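Local structure of cell division control protein 4 (Saccharomyces cerevisiae, 3V7D) at residues 190-195 / 247-252. The protein recognises phosphorylated targets such as the CDK inhibitor Sic1 as the substrate-binding subunit of an SCF ubiquitin ligase, directing their ubiquitination and degradation. The protein carries 1 engineered substitution. Numbering follows the deposited sequence.
Sequences IKKGCC and HDYPLV
The ammonium group of Lys-192 meets the phenol end of Tyr-249, with NZ 3.4 Å from OH and 3.6 Å from CE2 of the same ring. The outstretched lysine chain lies roughly perpendicular to the tyrosine side chain; its NZ also makes a weak hydrogen bond to Ser-238. Nearer the backbone, SG of Cys-194 approaches CD2 of Tyr-249 at 4.1 Å. This is an oblique sulfur-aromatic contact: SG lies 5.0 Å from the centroid of the Tyr-249 ring, on a line 46° off the ring normal. With chi1 at 73°, SG sits between its own N and C, and from there reaches the CD2 side of the ring. CB of His-247 lies 3.6 Å above the plane of the Tyr-249 ring, over its centre. Replacing Tyr-249 by an alanine would probably leave the Cys-194 sulfur and the methylene of His-247 without the ring they pack against. In the WD40 beta-propeller, strand 194-199 is the fourth and last antiparallel strand of its blade, and strand 251-253 adds a parallel fifth beside it, Leu-251 bonding through its backbone to Thr-196 and Val-198. A G1 bulge at Gly-193 and Cys-194, facing Asp-189, leads into strand 194-199. Pro-250, preceded by a cis peptide bond, places its CB 3.8 Å from SG of Cys-195, whose carbonyl O lies 3.5 Å from CB of Tyr-249.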
loop_
_atom_site.group_PDB
_atom_site.type_symbol
_atom_site.label_atom_id
_atom_site.label_comp_id
_atom_site.label_asym_id
_atom_site.label_seq_id
_atom_site.Cartn_x
_atom_site.Cartn_y
_atom_site.Cartn_z
ATOM N N ILE B 190 3.396 24.573 13.336
ATOM C CA ILE B 190 4.599 24.801 12.539
ATOM C C ILE B 190 4.580 26.162 11.842
ATOM O O ILE B 190 5.584 26.875 11.818
ATOM C CB ILE B 190 4.798 23.688 11.492
ATOM C CG1 ILE B 190 5.112 22.364 12.186
ATOM C CG2 ILE B 190 5.928 24.036 10.537
ATOM C CD1 ILE B 190 5.302 21.201 11.235
ATOM N N LYS B 191 3.427 26.529 11.297
ATOM C CA LYS B 191 3.315 27.758 10.524
ATOM C C LYS B 191 3.347 29.009 11.395
ATOM O O LYS B 191 3.570 30.109 10.889
ATOM C CB LYS B 191 2.058 27.736 9.652
ATOM C CG LYS B 191 2.046 26.605 8.624
ATOM C CD LYS B 191 0.664 26.409 8.006
ATOM C CE LYS B 191 -0.411 26.279 9.077
ATOM N NZ LYS B 191 -0.051 25.248 10.095
ATOM N N LYS B 192 3.122 28.845 12.697
ATOM C CA LYS B 192 3.283 29.949 13.645
ATOM C C LYS B 192 4.651 29.856 14.308
ATOM O O LYS B 192 5.110 30.801 14.953
ATOM C CB LYS B 192 2.187 29.932 14.712
ATOM C CG LYS B 192 0.777 30.074 14.167
ATOM C CD LYS B 192 -0.245 30.147 15.295
ATOM C CE LYS B 192 -1.647 30.393 14.758
ATOM N NZ LYS B 192 -2.621 30.641 15.853
ATOM N N GLY B 193 5.293 28.705 14.139
ATOM C CA GLY B 193 6.610 28.461 14.696
ATOM C C GLY B 193 6.650 28.498 16.212
ATOM O O GLY B 193 7.640 28.935 16.799
ATOM N N CYS B 194 5.585 28.030 16.857
ATOM C CA CYS B 194 5.526 28.080 18.313
ATOM C C CYS B 194 4.685 26.967 18.916
ATOM O O CYS B 194 3.960 26.264 18.213
ATOM C CB CYS B 194 4.973 29.431 18.777
ATOM S SG CYS B 194 3.195 29.637 18.486
ATOM N N CYS B 195 4.793 26.818 20.231
ATOM C CA CYS B 195 3.914 25.934 20.980
ATOM C C CYS B 195 2.612 26.668 21.284
ATOM O O CYS B 195 2.631 27.823 21.709
ATOM C CB CYS B 195 4.580 25.500 22.283
ATOM S SG CYS B 195 3.536 24.463 23.326
ATOM N N HIS B 247 -2.497 35.150 20.367
ATOM C CA HIS B 247 -2.826 34.813 21.747
ATOM C C HIS B 247 -1.677 35.080 22.715
ATOM O O HIS B 247 -0.792 35.893 22.452
ATOM C CB HIS B 247 -3.236 33.343 21.850
ATOM C CG HIS B 247 -4.689 33.101 21.592
ATOM N ND1 HIS B 247 -5.504 32.438 22.483
ATOM C CD2 HIS B 247 -5.478 33.438 20.543
ATOM C CE1 HIS B 247 -6.730 32.373 21.995
ATOM N NE2 HIS B 247 -6.739 32.973 20.818
ATOM N N ASP B 248 -1.720 34.383 23.846
ATOM C CA ASP B 248 -0.661 34.407 24.844
ATOM C C ASP B 248 0.056 33.062 24.820
ATOM O O ASP B 248 0.311 32.464 25.868
ATOM C CB ASP B 248 -1.249 34.668 26.234
ATOM C CG ASP B 248 -2.701 34.225 26.346
ATOM O OD1 ASP B 248 -3.441 34.368 25.350
ATOM O OD2 ASP B 248 -3.105 33.736 27.423
ATOM N N TYR B 249 0.363 32.589 23.614
ATOM C CA TYR B 249 0.992 31.283 23.414
ATOM C C TYR B 249 2.318 31.159 24.161
ATOM O O TYR B 249 3.129 32.086 24.150
ATOM C CB TYR B 249 1.201 31.012 21.919
ATOM C CG TYR B 249 -0.081 30.777 21.151
ATOM C CD1 TYR B 249 -1.088 29.974 21.673
ATOM C CD2 TYR B 249 -0.287 31.362 19.908
ATOM C CE1 TYR B 249 -2.264 29.755 20.977
ATOM C CE2 TYR B 249 -1.461 31.151 19.205
ATOM C CZ TYR B 249 -2.445 30.346 19.744
ATOM O OH TYR B 249 -3.614 30.134 19.048
ATOM N N PRO B 250 2.545 30.004 24.810
ATOM C CA PRO B 250 1.629 28.860 24.805
ATOM C C PRO B 250 0.540 28.959 25.870
ATOM O O PRO B 250 0.756 29.534 26.939
ATOM C CB PRO B 250 2.556 27.690 25.133
ATOM C CG PRO B 250 3.575 28.292 26.039
ATOM C CD PRO B 250 3.790 29.705 25.541
ATOM N N LEU B 251 -0.626 28.397 25.566
ATOM C CA LEU B 251 -1.686 28.256 26.553
ATOM C C LEU B 251 -1.316 27.123 27.494
ATOM O O LEU B 251 -1.400 25.950 27.129
ATOM C CB LEU B 251 -3.018 27.947 25.872
ATOM C CG LEU B 251 -3.911 29.118 25.461
ATOM C CD1 LEU B 251 -3.212 30.032 24.469
ATOM C CD2 LEU B 251 -5.223 28.604 24.887
ATOM N N VAL B 252 -0.894 27.472 28.703
ATOM C CA VAL B 252 -0.459 26.474 29.670
ATOM C C VAL B 252 -1.615 26.031 30.567
ATOM O O VAL B 252 -2.361 26.861 31.085
ATOM C CB VAL B 252 0.700 27.008 30.536
ATOM C CG1 VAL B 252 1.243 25.911 31.441
ATOM C CG2 VAL B 252 1.807 27.577 29.652
#